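Local atomic coordinates of putative glycoside hydrolase (PDB entry 4ONZ), a protein that is of unknown function but belongs by sequence to the beta-fructosidase clan, whose members typically fold as five-bladed beta-propellers. Residues Tyr132-Thr137 with Lys155-His160; Pro303-Glu308 with Leu336-Ala341. All blocks are in the same frame, centred on the assembly; numbering follows the deposited sequence. Where two conformers were deposited one is given.

Contact 1 of 2, residues Tyr132-Thr137 with Lys155-His160; sequences YVMLYT and KNWTKH
Trp157 lays its indole across the side chain of Met134, a selenomethionine in this model, and these two residues bury the most surface in the contact. The methyl carbon CE of Met134 sits over one face of the indole, 3.7 Å from the centroid of the Trp157 six-membered ring and 13° off the ring normal. This is a CH-pi contact. SE of Met134 lies behind the methyl on the same side of the ring, 4.8 Å from the centroid of the Trp157 six-membered ring, and the pair is a Met-aromatic contact. The selenomethionine side chain runs out with CG anti to the backbone N and then bends at its last torsion (chi3 -70°), and this turn lays the methyl over the ring. Lower down, CB of Met134 presses on CZ3 of Trp157 at 3.6 Å, so the residue meets the indole at both its root and its end. A long, flexible, polarisable chain suits such a broad flat partner.

Tyr132 touches the same six-membered ring with its CB, 4.0 Å from CH2 of Trp157, while its own ring leads off elsewhere and its OH bonds Val58 O on strand 50-59. Farther along the strand, OH of Tyr136 lies 3.6 Å from CG of Lys159, and the two side chains cross at about a right angle. The extended lysine offers only its methylene groups here. Its ammonium NZ goes on to salt bridges with Asp108 and Asp114, so a residue with an apolar shaft and a charged end serves both surroundings.

Segment 132-137 lies on strand 132-139, and segment 155-160 leads into strand 158-162, outermost in the same four-stranded antiparallel sheet. Consistent with one propeller blade, the contact crosses from its second strand to its last, over strand 144-151; Pro122 and Val124 of strand 118-126 also touch Met134.

Contact 2 of 2, residues Pro303-Glu308 with Leu336-Ala341; sequences PFFAPE and LYYGCA
Phe305 drives the edge of its ring onto the face of Tyr338, in a T-shaped pair whose centroids lie 5.0 Å apart and whose planes meet at 72°. The leading atom is CE2 of Phe305, which stands 3.6 Å from CZ of Tyr338, over the phenol face but displaced toward its rim. CZ of Phe305 takes a neighbouring position, 3.7 Å from OH of Tyr338. In this edge-to-face geometry the slightly positive ring hydrogens of the phenylalanine point at the electron-rich face of the tyrosine. Phe305 reaches across because its CG is anti to the backbone N (chi1 -160°), which carries the ring out from the loop toward the strand.

The tyrosine ring is also held through its hydroxyl: OH of Tyr338 is hydrogen-bonded to OE2 of Glu312, whose other oxygen, OE1, accepts the backbone N-H of Glu308. Tyrosine therefore suits this place, offering an aromatic face to Phe305 and a polar end to the carboxylate that links it back to the loop.

Beside this pair, CD2 of Leu336 meets the edge of the Phe304 ring, 4.2 Å from CE2 of Phe304, in a looser apolar contact. The two phenylalanines also pack on each other, CB of Phe305 lying over one face of the Phe304 ring.

At the backbone, Phe304 and Phe305 are both hydrogen-bonded to Ala283 of strand 281-288, two residues opposite one, which is a classic beta bulge. Apolar neighbours extend the contact: Ile324 of strand 322-330 touches Phe305, Leu336 and Tyr338, and Ala348 of strand 344-350 touches Phe305. The arrangement joins a bulged segment beside one sheet to the strands of the next sheet along the chain, consistent with an apolar seam between neighbouring blades of a beta-propeller.

Contacts 1 and 2 follow one another along the chain, the first closing before the second opens, and the centre of each contact is about 13 Å from the centre of the chain, on opposite sides of it. Their centres are 25 Å apart and their nearest atoms about 13 Å apart, so neither touches the other. Both are buried and carried by aromatic rings without any hydrogen bond between the paired segments, yet they do different work in the fold. Contact 1 holds within a single four-stranded sheet, whereas contact 2 joins a loop paired with strand 281-288 to the three-stranded sheet that contains strand 333-340.

Contact 1 of 2, residues Tyr132-Thr137 with Lys155-His160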
loop_
_atom_site.group_PDB
_atom_site.type_symbol
_atom_site.label_atom_id
_atom_site.label_comp_id
_atom_site.label_asym_id
_atom_site.label_seq_id
_atom_site.Cartn_x
_atom_site.Cartn_y
_atom_site.Cartn_z
ATOM N N TYR A 132 -10.105 -3.214 11.140
ATOM C CA TYR A 132 -9.170 -2.696 10.153
ATOM C C TYR A 132 -7.912 -3.509 10.262
ATOM O O TYR A 132 -7.371 -3.674 11.354
ATOM C CB TYR A 132 -8.872 -1.216 10.385
ATOM C CG TYR A 132 -10.088 -0.342 10.170
ATOM C CD1 TYR A 132 -10.380 0.180 8.911
ATOM C CD2 TYR A 132 -10.947 -0.046 11.223
ATOM C CE1 TYR A 132 -11.500 0.986 8.706
ATOM C CE2 TYR A 132 -12.068 0.755 11.026
ATOM C CZ TYR A 132 -12.341 1.264 9.772
ATOM O OH TYR A 132 -13.450 2.064 9.564
ATOM N N VAL A 133 -7.473 -4.043 9.126
ATOM C CA VAL A 133 -6.278 -4.875 9.054
ATOM C C VAL A 133 -5.206 -4.133 8.272
ATOM O O VAL A 133 -5.445 -3.716 7.132
ATOM C CB VAL A 133 -6.572 -6.224 8.360
ATOM C CG1 VAL A 133 -5.324 -7.101 8.363
ATOM C CG2 VAL A 133 -7.701 -6.950 9.078
HETATM N N MSE A 134 -4.031 -3.982 8.883
HETATM C CA MSE A 134 -2.912 -3.320 8.246
HETATM C C MSE A 134 -1.822 -4.309 7.951
HETATM O O MSE A 134 -1.385 -5.057 8.834
HETATM C CB MSE A 134 -2.335 -2.213 9.118
HETATM C CG MSE A 134 -1.115 -1.544 8.478
HETATM SE SE MSE A 134 -0.273 -0.355 9.784
HETATM C CE MSE A 134 -1.618 1.057 9.891
ATOM N N LEU A 135 -1.412 -4.331 6.686
ATOM C CA LEU A 135 -0.243 -5.076 6.227
ATOM C C LEU A 135 0.814 -4.003 6.008
ATOM O O LEU A 135 0.568 -3.036 5.277
ATOM C CB LEU A 135 -0.506 -5.830 4.928
ATOM C CG LEU A 135 -1.109 -7.235 5.017
ATOM C CD1 LEU A 135 -0.074 -8.248 5.467
ATOM C CD2 LEU A 135 -2.315 -7.273 5.939
ATOM N N TYR A 136 1.961 -4.169 6.655
ATOM C CA TYR A 136 3.050 -3.218 6.591
ATOM C C TYR A 136 4.401 -3.944 6.628
ATOM O O TYR A 136 4.475 -5.157 6.778
ATOM C CB TYR A 136 2.940 -2.203 7.760
ATOM C CG TYR A 136 3.183 -2.780 9.143
ATOM C CD1 TYR A 136 2.168 -3.431 9.849
ATOM C CD2 TYR A 136 4.426 -2.674 9.751
ATOM C CE1 TYR A 136 2.405 -3.959 11.119
ATOM C CE2 TYR A 136 4.660 -3.179 11.022
ATOM C CZ TYR A 136 3.652 -3.828 11.698
ATOM O OH TYR A 136 3.897 -4.340 12.959
ATOM N N THR A 137 5.476 -3.190 6.485
ATOM C CA THR A 137 6.806 -3.774 6.511
ATOM C C THR A 137 7.480 -3.484 7.845
ATOM O O THR A 137 7.576 -2.320 8.239
ATOM C CB THR A 137 7.673 -3.152 5.406
ATOM O OG1 THR A 137 7.001 -3.272 4.149
ATOM C CG2 THR A 137 9.046 -3.818 5.333
ATOM N N LYS A 155 -6.456 4.466 15.538
ATOM C CA LYS A 155 -5.449 5.176 16.329
ATOM C C LYS A 155 -4.687 4.218 17.241
ATOM O O LYS A 155 -3.497 4.405 17.488
ATOM C CB LYS A 155 -6.131 6.274 17.152
ATOM C CG LYS A 155 -6.847 7.312 16.301
ATOM C CD LYS A 155 -7.735 8.211 17.151
ATOM C CE LYS A 155 -8.445 9.248 16.300
ATOM N NZ LYS A 155 -9.361 10.074 17.130
ATOM N N ASN A 156 -5.395 3.206 17.750
ATOM C CA ASN A 156 -4.794 2.202 18.611
ATOM C C ASN A 156 -4.645 0.893 17.839
ATOM O O ASN A 156 -5.613 0.188 17.579
ATOM C CB ASN A 156 -5.617 2.060 19.881
ATOM C CG ASN A 156 -5.593 3.329 20.710
ATOM O OD1 ASN A 156 -4.546 3.722 21.224
ATOM N ND2 ASN A 156 -6.740 3.984 20.831
ATOM N N TRP A 157 -3.403 0.612 17.440
ATOM C CA TRP A 157 -3.052 -0.579 16.643
ATOM C C TRP A 157 -2.421 -1.663 17.485
ATOM O O TRP A 157 -1.584 -1.375 18.330
ATOM C CB TRP A 157 -2.098 -0.204 15.490
ATOM C CG TRP A 157 -2.795 0.649 14.493
ATOM C CD1 TRP A 157 -2.899 2.001 14.504
ATOM C CD2 TRP A 157 -3.551 0.193 13.370
ATOM N NE1 TRP A 157 -3.678 2.426 13.452
ATOM C CE2 TRP A 157 -4.079 1.332 12.732
ATOM C CE3 TRP A 157 -3.828 -1.072 12.836
ATOM C CZ2 TRP A 157 -4.887 1.247 11.602
ATOM C CZ3 TRP A 157 -4.624 -1.157 11.701
ATOM C CH2 TRP A 157 -5.138 -0.007 11.093
ATOM N N THR A 158 -2.826 -2.907 17.245
ATOM C CA THR A 158 -2.275 -4.062 17.939
ATOM C C THR A 158 -1.439 -4.851 16.930
ATOM O O THR A 158 -1.960 -5.253 15.901
ATOM C CB THR A 158 -3.405 -4.969 18.478
ATOM O OG1 THR A 158 -4.245 -4.209 19.349
ATOM C CG2 THR A 158 -2.847 -6.170 19.233
ATOM N N LYS A 159 -0.146 -5.040 17.203
ATOM C CA LYS A 159 0.722 -5.816 16.300
ATOM C C LYS A 159 0.398 -7.281 16.502
ATOM O O LYS A 159 0.081 -7.689 17.608
ATOM C CB LYS A 159 2.207 -5.575 16.599
ATOM C CG LYS A 159 2.663 -4.140 16.352
ATOM C CD LYS A 159 4.092 -3.906 16.805
ATOM C CE LYS A 159 4.461 -2.427 16.784
ATOM N NZ LYS A 159 5.826 -2.180 17.313
ATOM N N HIS A 160 0.448 -8.065 15.438
ATOM C CA HIS A 160 0.222 -9.505 15.537
ATOM C C HIS A 160 1.406 -10.323 15.020
ATOM O O HIS A 160 1.348 -11.545 14.994
ATOM C CB HIS A 160 -1.059 -9.894 14.820
ATOM C CG HIS A 160 -2.283 -9.362 15.480
ATOM N ND1 HIS A 160 -2.878 -9.987 16.557
ATOM C CD2 HIS A 160 -3.025 -8.261 15.225
ATOM C CE1 HIS A 160 -3.924 -9.284 16.945
ATOM N NE2 HIS A 160 -4.037 -8.235 16.151
#

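Contact 2 of 2, residues Pro303-Glu308 with Leu336-Ala341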
loop_
_atom_site.group_PDB
_atom_site.type_symbol
_atom_site.label_atom_id
_atom_site.label_comp_id
_atom_site.label_asym_id
_atom_site.label_seq_id
_atom_site.Cartn_x
_atom_site.Cartn_y
_atom_site.Cartn_z
ATOM N N PRO A 303 1.696 2.851 -18.122
ATOM C CA PRO A 303 1.113 3.172 -16.829
ATOM C C PRO A 303 -0.115 4.075 -16.968
ATOM O O PRO A 303 -0.220 4.834 -17.931
ATOM C CB PRO A 303 2.261 3.873 -16.083
ATOM C CG PRO A 303 3.168 4.401 -17.136
ATOM C CD PRO A 303 2.968 3.558 -18.365
ATOM N N PHE A 304 -1.068 3.942 -16.051
ATOM C CA PHE A 304 -2.263 4.782 -16.081
ATOM C C PHE A 304 -2.023 6.050 -15.260
ATOM O O PHE A 304 -2.784 7.009 -15.350
ATOM C CB PHE A 304 -3.487 4.023 -15.558
ATOM C CG PHE A 304 -3.532 3.878 -14.058
ATOM C CD1 PHE A 304 -2.889 2.832 -13.424
ATOM C CD2 PHE A 304 -4.248 4.779 -13.287
ATOM C CE1 PHE A 304 -2.946 2.698 -12.046
ATOM C CE2 PHE A 304 -4.296 4.657 -11.913
ATOM C CZ PHE A 304 -3.655 3.613 -11.290
ATOM N N PHE A 305 -0.970 6.049 -14.450
ATOM C CA PHE A 305 -0.663 7.201 -13.606
ATOM C C PHE A 305 0.855 7.316 -13.491
ATOM O O PHE A 305 1.520 6.365 -13.096
ATOM C CB PHE A 305 -1.324 7.029 -12.232
ATOM C CG PHE A 305 -1.476 8.314 -11.467
ATOM C CD1 PHE A 305 -2.563 9.153 -11.707
ATOM C CD2 PHE A 305 -0.553 8.684 -10.513
ATOM C CE1 PHE A 305 -2.717 10.347 -11.012
ATOM C CE2 PHE A 305 -0.696 9.877 -9.808
ATOM C CZ PHE A 305 -1.780 10.708 -10.060
ATOM N N ALA A 306 1.401 8.466 -13.875
ATOM C CA ALA A 306 2.850 8.666 -13.887
ATOM C C ALA A 306 3.222 10.066 -13.401
ATOM O O ALA A 306 2.358 10.925 -13.291
ATOM C CB ALA A 306 3.375 8.429 -15.288
ATOM N N PRO A 307 4.507 10.295 -13.073
ATOM C CA PRO A 307 4.888 11.632 -12.619
ATOM C C PRO A 307 4.678 12.669 -13.722
ATOM O O PRO A 307 5.128 12.465 -14.845
ATOM C CB PRO A 307 6.376 11.490 -12.277
ATOM C CG PRO A 307 6.611 10.035 -12.152
ATOM C CD PRO A 307 5.648 9.369 -13.072
ATOM N N GLU A 308 3.971 13.745 -13.398
ATOM C CA GLU A 308 3.678 14.813 -14.362
ATOM C C GLU A 308 3.743 16.204 -13.741
ATOM O O GLU A 308 4.147 17.153 -14.401
ATOM C CB GLU A 308 2.291 14.617 -14.983
ATOM C CG GLU A 308 2.151 13.400 -15.889
ATOM C CD GLU A 308 2.999 13.489 -17.148
ATOM O OE1 GLU A 308 3.679 14.516 -17.353
ATOM O OE2 GLU A 308 2.981 12.523 -17.938
ATOM N N LEU A 336 -7.428 8.209 -4.710
ATOM C CA LEU A 336 -6.153 7.499 -4.775
ATOM C C LEU A 336 -5.107 8.307 -4.000
ATOM O O LEU A 336 -4.898 9.484 -4.304
ATOM C CB LEU A 336 -5.743 7.420 -6.246
ATOM C CG LEU A 336 -4.730 6.382 -6.688
ATOM C CD1 LEU A 336 -5.283 4.996 -6.400
ATOM C CD2 LEU A 336 -4.466 6.557 -8.169
ATOM N N TYR A 337 -4.444 7.682 -3.029
ATOM C CA TYR A 337 -3.414 8.339 -2.232
ATOM C C TYR A 337 -2.079 7.719 -2.551
ATOM O O TYR A 337 -1.938 6.491 -2.583
ATOM C CB TYR A 337 -3.727 8.262 -0.737
ATOM C CG TYR A 337 -4.920 9.086 -0.384
ATOM C CD1 TYR A 337 -4.790 10.445 -0.160
ATOM C CD2 TYR A 337 -6.196 8.526 -0.341
ATOM C CE1 TYR A 337 -5.894 11.226 0.128
ATOM C CE2 TYR A 337 -7.294 9.294 -0.049
ATOM C CZ TYR A 337 -7.136 10.645 0.186
ATOM O OH TYR A 337 -8.223 11.433 0.449
ATOM N N TYR A 338 -1.102 8.572 -2.787
ATOM C CA TYR A 338 0.210 8.111 -3.216
ATOM C C TYR A 338 1.334 8.940 -2.671
ATOM O O TYR A 338 1.139 10.108 -2.304
ATOM C CB TYR A 338 0.274 8.115 -4.744
ATOM C CG TYR A 338 0.060 9.459 -5.457
ATOM C CD1 TYR A 338 -1.228 9.980 -5.681
ATOM C CD2 TYR A 338 1.135 10.148 -6.000
ATOM C CE1 TYR A 338 -1.407 11.184 -6.368
ATOM C CE2 TYR A 338 0.963 11.342 -6.681
ATOM C CZ TYR A 338 -0.299 11.858 -6.869
ATOM O OH TYR A 338 -0.420 13.049 -7.561
ATOM N N GLY A 339 2.498 8.302 -2.584
ATOM C CA GLY A 339 3.710 8.962 -2.193
ATOM C C GLY A 339 4.192 9.663 -3.447
ATOM O O GLY A 339 4.184 9.074 -4.542
ATOM N N CYS A 340 4.559 10.928 -3.302
ATOM C CA CYS A 340 5.064 11.704 -4.418
ATOM C C CYS A 340 6.481 12.156 -4.075
ATOM O O CYS A 340 6.742 12.662 -2.976
ATOM C CB CYS A 340 4.104 12.866 -4.768
ATOM S SG CYS A 340 3.792 14.065 -3.467
ATOM N N ALA A 341 7.411 11.889 -4.994
ATOM C CA ALA A 341 8.816 12.260 -4.836
ATOM C C ALA A 341 9.494 11.609 -3.632
ATOM O O ALA A 341 10.459 12.159 -3.092
ATOM C CB ALA A 341 8.941 13.783 -4.762
#